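Local coordinates for nitrate regulatory protein (Klebsiella oxytoca, PDB 4AKK) that senses nitrate and nitrite and binds the terminator site in the nasF operon leader RNA, effecting transcription antitermination of the nasFEDCBA operon, at the interface of chains A and B. Numbering follows the deposited sequence. Chains: chain A/B, Nitrate regulatory protein.

Contact 1: the interface of chains A and B. Residues chain A 122-123, 126; chain B 42, 45, 49, 334, 338-339.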
loop_
_atom_site.group_PDB
_atom_site.type_symbol
_atom_site.label_atom_id
_atom_site.label_comp_id
_atom_site.label_asym_id
_atom_site.label_seq_id
_atom_site.Cartn_x
_atom_site.Cartn_y
_atom_site.Cartn_z
ATOM N N SER A 122 -10.370 -18.011 -1.760
ATOM C CA SER A 122 -10.124 -18.386 -0.380
ATOM C C SER A 122 -10.138 -17.168 0.548
ATOM O O SER A 122 -10.732 -17.204 1.617
ATOM C CB SER A 122 -8.790 -19.132 -0.265
ATOM O OG SER A 122 -8.531 -19.490 1.083
ATOM N N ALA A 123 -9.486 -16.089 0.138
ATOM C CA ALA A 123 -9.459 -14.895 0.975
ATOM C C ALA A 123 -10.856 -14.274 1.153
ATOM O O ALA A 123 -11.207 -13.826 2.244
ATOM C CB ALA A 123 -8.468 -13.883 0.416
ATOM N N TRP A 126 -12.727 -16.176 3.717
ATOM C CA TRP A 126 -12.307 -15.809 5.073
ATOM C C TRP A 126 -12.965 -14.499 5.537
ATOM O O TRP A 126 -13.420 -14.397 6.674
ATOM C CB TRP A 126 -10.783 -15.707 5.170
ATOM C CG TRP A 126 -10.099 -17.005 5.491
ATOM C CD1 TRP A 126 -9.765 -17.998 4.612
ATOM C CD2 TRP A 126 -9.645 -17.443 6.779
ATOM N NE1 TRP A 126 -9.136 -19.027 5.274
ATOM C CE2 TRP A 126 -9.050 -18.712 6.605
ATOM C CE3 TRP A 126 -9.683 -16.887 8.063
ATOM C CZ2 TRP A 126 -8.495 -19.436 7.668
ATOM C CZ3 TRP A 126 -9.129 -17.608 9.118
ATOM C CH2 TRP A 126 -8.545 -18.868 8.911
ATOM N N PHE B 42 -15.685 -21.672 5.701
ATOM C CA PHE B 42 -14.374 -22.208 6.041
ATOM C C PHE B 42 -14.075 -23.471 5.270
ATOM O O PHE B 42 -12.938 -23.693 4.862
ATOM C CB PHE B 42 -14.255 -22.480 7.539
ATOM C CG PHE B 42 -13.978 -21.254 8.339
ATOM C CD1 PHE B 42 -12.771 -20.589 8.201
ATOM C CD2 PHE B 42 -14.931 -20.740 9.196
ATOM C CE1 PHE B 42 -12.513 -19.440 8.918
ATOM C CE2 PHE B 42 -14.677 -19.593 9.926
ATOM C CZ PHE B 42 -13.465 -18.942 9.786
ATOM N N ALA B 45 -13.060 -22.261 1.861
ATOM C CA ALA B 45 -11.743 -21.644 1.971
ATOM C C ALA B 45 -10.687 -22.737 2.077
ATOM O O ALA B 45 -9.692 -22.733 1.349
ATOM C CB ALA B 45 -11.690 -20.699 3.162
ATOM N N GLN B 49 -7.728 -23.869 -0.614
ATOM C CA GLN B 49 -6.336 -23.818 -0.224
ATOM C C GLN B 49 -5.638 -25.152 -0.466
ATOM O O GLN B 49 -4.490 -25.178 -0.906
ATOM C CB GLN B 49 -6.179 -23.361 1.225
ATOM C CG GLN B 49 -4.729 -23.357 1.681
ATOM C CD GLN B 49 -4.508 -22.545 2.939
ATOM O OE1 GLN B 49 -5.309 -21.669 3.274
ATOM N NE2 GLN B 49 -3.412 -22.825 3.644
ATOM N N ARG B 334 -6.768 -14.573 13.716
ATOM C CA ARG B 334 -6.466 -15.656 12.783
ATOM C C ARG B 334 -6.507 -15.207 11.319
ATOM O O ARG B 334 -5.714 -15.668 10.500
ATOM C CB ARG B 334 -7.425 -16.829 13.010
ATOM C CG ARG B 334 -7.369 -17.373 14.430
ATOM C CD ARG B 334 -7.734 -18.843 14.489
ATOM N NE ARG B 334 -9.175 -19.060 14.559
ATOM C CZ ARG B 334 -9.740 -20.237 14.809
ATOM N NH1 ARG B 334 -8.984 -21.310 15.014
ATOM N NH2 ARG B 334 -11.062 -20.342 14.855
ATOM N N GLN B 338 -3.632 -15.418 8.423
ATOM C CA GLN B 338 -3.945 -16.212 7.231
ATOM C C GLN B 338 -3.795 -15.393 5.940
ATOM O O GLN B 338 -3.188 -15.857 4.984
ATOM C CB GLN B 338 -5.360 -16.801 7.322
ATOM C CG GLN B 338 -5.833 -17.526 6.055
ATOM C CD GLN B 338 -5.060 -18.814 5.774
ATOM O OE1 GLN B 338 -4.526 -19.451 6.683
ATOM N NE2 GLN B 338 -5.006 -19.202 4.504
ATOM N N LEU B 339 -4.345 -14.180 5.922
ATOM C CA LEU B 339 -4.348 -13.353 4.710
ATOM C C LEU B 339 -3.085 -12.488 4.527
ATOM O O LEU B 339 -2.745 -12.107 3.404
ATOM C CB LEU B 339 -5.591 -12.456 4.659
ATOM C CG LEU B 339 -6.980 -13.101 4.737
ATOM C CD1 LEU B 339 -8.032 -12.180 4.130
ATOM C CD2 LEU B 339 -6.997 -14.448 4.041
HETATM O O HOH W 1 -6.740 -17.969 2.526
HETATM O O HOH W 2 -7.808 -21.175 3.295
#
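With chi1 at -88°, A:Trp126 sends its indole out from the NIT nitrate-sensing domain of one subunit into chain B, where B:Gln338 reaches it with CG anti to the backbone N (chi1 174°) and then bends at chi2. The two torsions lay the glutamine's aliphatic stem over one face of the indole: CG lies 3.5 Å from CE2 of A:Trp126, a CH-pi contact shared by the five- and six-membered rings. The terminal amide runs nearly parallel to the ring. On the opposite indole face comes B:Phe42, whose CE1 edge meets CE3 and CZ3 of A:Trp126, the two six-membered rings standing almost perpendicular at 89°. The tryptophan is thus gripped between helix 37-53 and helix 331-339 of the partner. On the same face as B:Phe42, the methyl of B:Ala45 meets the pyrrole rim, CB lying 3.6 Å from CD1 of A:Trp126.

The polar rim of the ring is served by water. Water 2 sits at the indole edge, in plane, 3.2 Å from NE1 of A:Trp126, and it also contacts OG of A:Ser122 at 2.9 Å and the side-chain oxygen OE1 of B:Gln49. Water 1 bonds to OG of A:Ser122 and lies 2.9 Å from NE2 of B:Gln338 along a nearly straight N-H. That NE2 also donates to OE1 of B:Gln49 at 2.8 Å, a bent bond, tilted out of both amide planes, that may steady the B:Gln338 amide against the indole. One turn earlier in helix 122-134, the CB methyl of A:Ala123 packs 4.0 Å from CD2 of B:Leu339, extending the apolar seam.

Contact 2: the interface of chains A and B. Residues chain A 117, 120-121, 125; chain B 41, 44, 48.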
loop_
_atom_site.group_PDB
_atom_site.type_symbol
_atom_site.label_atom_id
_atom_site.label_comp_id
_atom_site.label_asym_id
_atom_site.label_seq_id
_atom_site.Cartn_x
_atom_site.Cartn_y
_atom_site.Cartn_z
ATOM N N ARG A 117 -20.833 -17.480 -3.318
ATOM C CA ARG A 117 -20.215 -18.761 -2.971
ATOM C C ARG A 117 -19.472 -19.430 -4.118
ATOM O O ARG A 117 -18.363 -19.917 -3.946
ATOM C CB ARG A 117 -21.288 -19.737 -2.492
ATOM C CG ARG A 117 -21.715 -19.572 -1.059
ATOM C CD ARG A 117 -21.912 -20.944 -0.418
ATOM N NE ARG A 117 -20.651 -21.681 -0.283
ATOM C CZ ARG A 117 -20.163 -22.515 -1.198
ATOM N NH1 ARG A 117 -20.820 -22.730 -2.332
ATOM N NH2 ARG A 117 -19.014 -23.134 -0.980
ATOM N N ALA A 120 -16.089 -17.463 -5.085
ATOM C CA ALA A 120 -15.311 -16.841 -4.018
ATOM C C ALA A 120 -13.910 -17.427 -3.843
ATOM O O ALA A 120 -13.752 -18.628 -3.631
ATOM C CB ALA A 120 -16.075 -16.920 -2.714
ATOM N N SER A 121 -12.898 -16.570 -3.930
ATOM C CA SER A 121 -11.535 -16.957 -3.597
ATOM C C SER A 121 -11.448 -17.326 -2.123
ATOM O O SER A 121 -12.331 -16.990 -1.333
ATOM C CB SER A 121 -10.580 -15.798 -3.853
ATOM O OG SER A 121 -10.825 -14.759 -2.920
ATOM N N CYS A 125 -13.712 -15.905 1.056
ATOM C CA CYS A 125 -14.343 -16.806 2.014
ATOM C C CYS A 125 -14.004 -16.449 3.456
ATOM O O CYS A 125 -14.888 -16.441 4.328
ATOM C CB CYS A 125 -13.946 -18.250 1.739
ATOM S SG CYS A 125 -14.552 -18.883 0.157
ATOM N N TRP B 41 -18.304 -21.603 4.812
ATOM C CA TRP B 41 -17.342 -20.670 4.231
ATOM C C TRP B 41 -15.910 -21.092 4.527
ATOM O O TRP B 41 -15.031 -20.922 3.695
ATOM C CB TRP B 41 -17.607 -19.232 4.674
ATOM C CG TRP B 41 -18.785 -18.633 3.980
ATOM C CD1 TRP B 41 -20.035 -18.438 4.499
ATOM C CD2 TRP B 41 -18.839 -18.175 2.623
ATOM N NE1 TRP B 41 -20.857 -17.871 3.553
ATOM C CE2 TRP B 41 -20.145 -17.699 2.393
ATOM C CE3 TRP B 41 -17.905 -18.106 1.585
ATOM C CZ2 TRP B 41 -20.542 -17.171 1.166
ATOM C CZ3 TRP B 41 -18.299 -17.583 0.368
ATOM C CH2 TRP B 41 -19.607 -17.120 0.169
ATOM N N ARG B 44 -15.091 -24.196 2.276
ATOM C CA ARG B 44 -14.692 -23.808 0.927
ATOM C C ARG B 44 -13.295 -23.190 0.938
ATOM O O ARG B 44 -12.435 -23.570 0.135
ATOM C CB ARG B 44 -15.702 -22.861 0.273
ATOM C CG ARG B 44 -15.276 -22.448 -1.151
ATOM C CD ARG B 44 -16.311 -21.579 -1.857
ATOM N NE ARG B 44 -15.791 -21.011 -3.108
ATOM C CZ ARG B 44 -15.750 -21.653 -4.277
ATOM N NH1 ARG B 44 -16.190 -22.898 -4.375
ATOM N NH2 ARG B 44 -15.264 -21.051 -5.354
ATOM N N LEU B 48 -10.305 -24.774 -1.247
ATOM C CA LEU B 48 -9.545 -23.993 -2.212
ATOM C C LEU B 48 -8.060 -24.045 -1.888
ATOM O O LEU B 48 -7.232 -24.256 -2.772
ATOM C CB LEU B 48 -10.018 -22.543 -2.225
ATOM C CG LEU B 48 -11.389 -22.302 -2.856
ATOM C CD1 LEU B 48 -11.828 -20.867 -2.637
ATOM C CD2 LEU B 48 -11.339 -22.637 -4.331
#
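B:Trp41 presents its benzo side to A:Arg117 and, round the rim, to A:Ala120 and A:Cys125, in a dimer contact of the NIT-ANTAR protein where a helix of chain B packs on the loop and helix ends of chain A. The arginine arrives over the face: its CG methylene is 3.5 Å from CH2 of B:Trp41, and bends at chi2 and chi3 lift the guanidinium well above the ring and turn it towards the aliphatic part of B:Arg44, NH2 of A:Arg117 lying 3.6 Å from CB of B:Arg44. The guanidinium is turned 46° from the indole plane, so the ring contact is chiefly aliphatic. At the indole edge, in plane, lie the methyl of A:Ala120 and the thiol of A:Cys125, whose SG is 3.7 Å from CE3 of B:Trp41.

B:Arg44, one helical turn along from the tryptophan, runs extended from CG to NE with CG anti to the backbone N (chi1 180°). This stretch carries its guanidinium to the end of helix 92-117 and the loop that follows. There NE donates to the carbonyl oxygen O of A:Ala120 over 3.2 Å, in the carbonyl plane and on a lone pair, although the oxygen lies somewhat out of the guanidinium plane. NH2 adds a weak bond to the same oxygen. The carbonyl O of A:Arg117 lies over a face of the guanidinium, 2.9 Å from NE of B:Arg44, but the N-H points away from it and no hydrogen bond forms. The guanidinium planes of the two arginines stand 85° apart. The aliphatic CD of B:Arg44 also packs 3.8 Å from SG of A:Cys125, while CD1 of B:Leu48 packs 3.6 Å from the backbone C of A:Ser121.

Contact 1 and contact 2 are neighbouring parts of one two-fold symmetric interface, the centres of their C-alpha atoms about 8 Å apart. Both draw on helix 122-134 of chain A and helix 37-53 of chain B, using adjacent stripes of the latter. Contact 1 then reaches helix 331-339 of chain B, whereas contact 2 reaches the end of helix 92-117 and the adjoining loop of chain A. One N-terminal helix of the partner therefore ties several elements together, and the twin patches repeat this with the chains exchanged. Such coupling might help relate sensor packing to dimer geometry, though this structure alone does not show it.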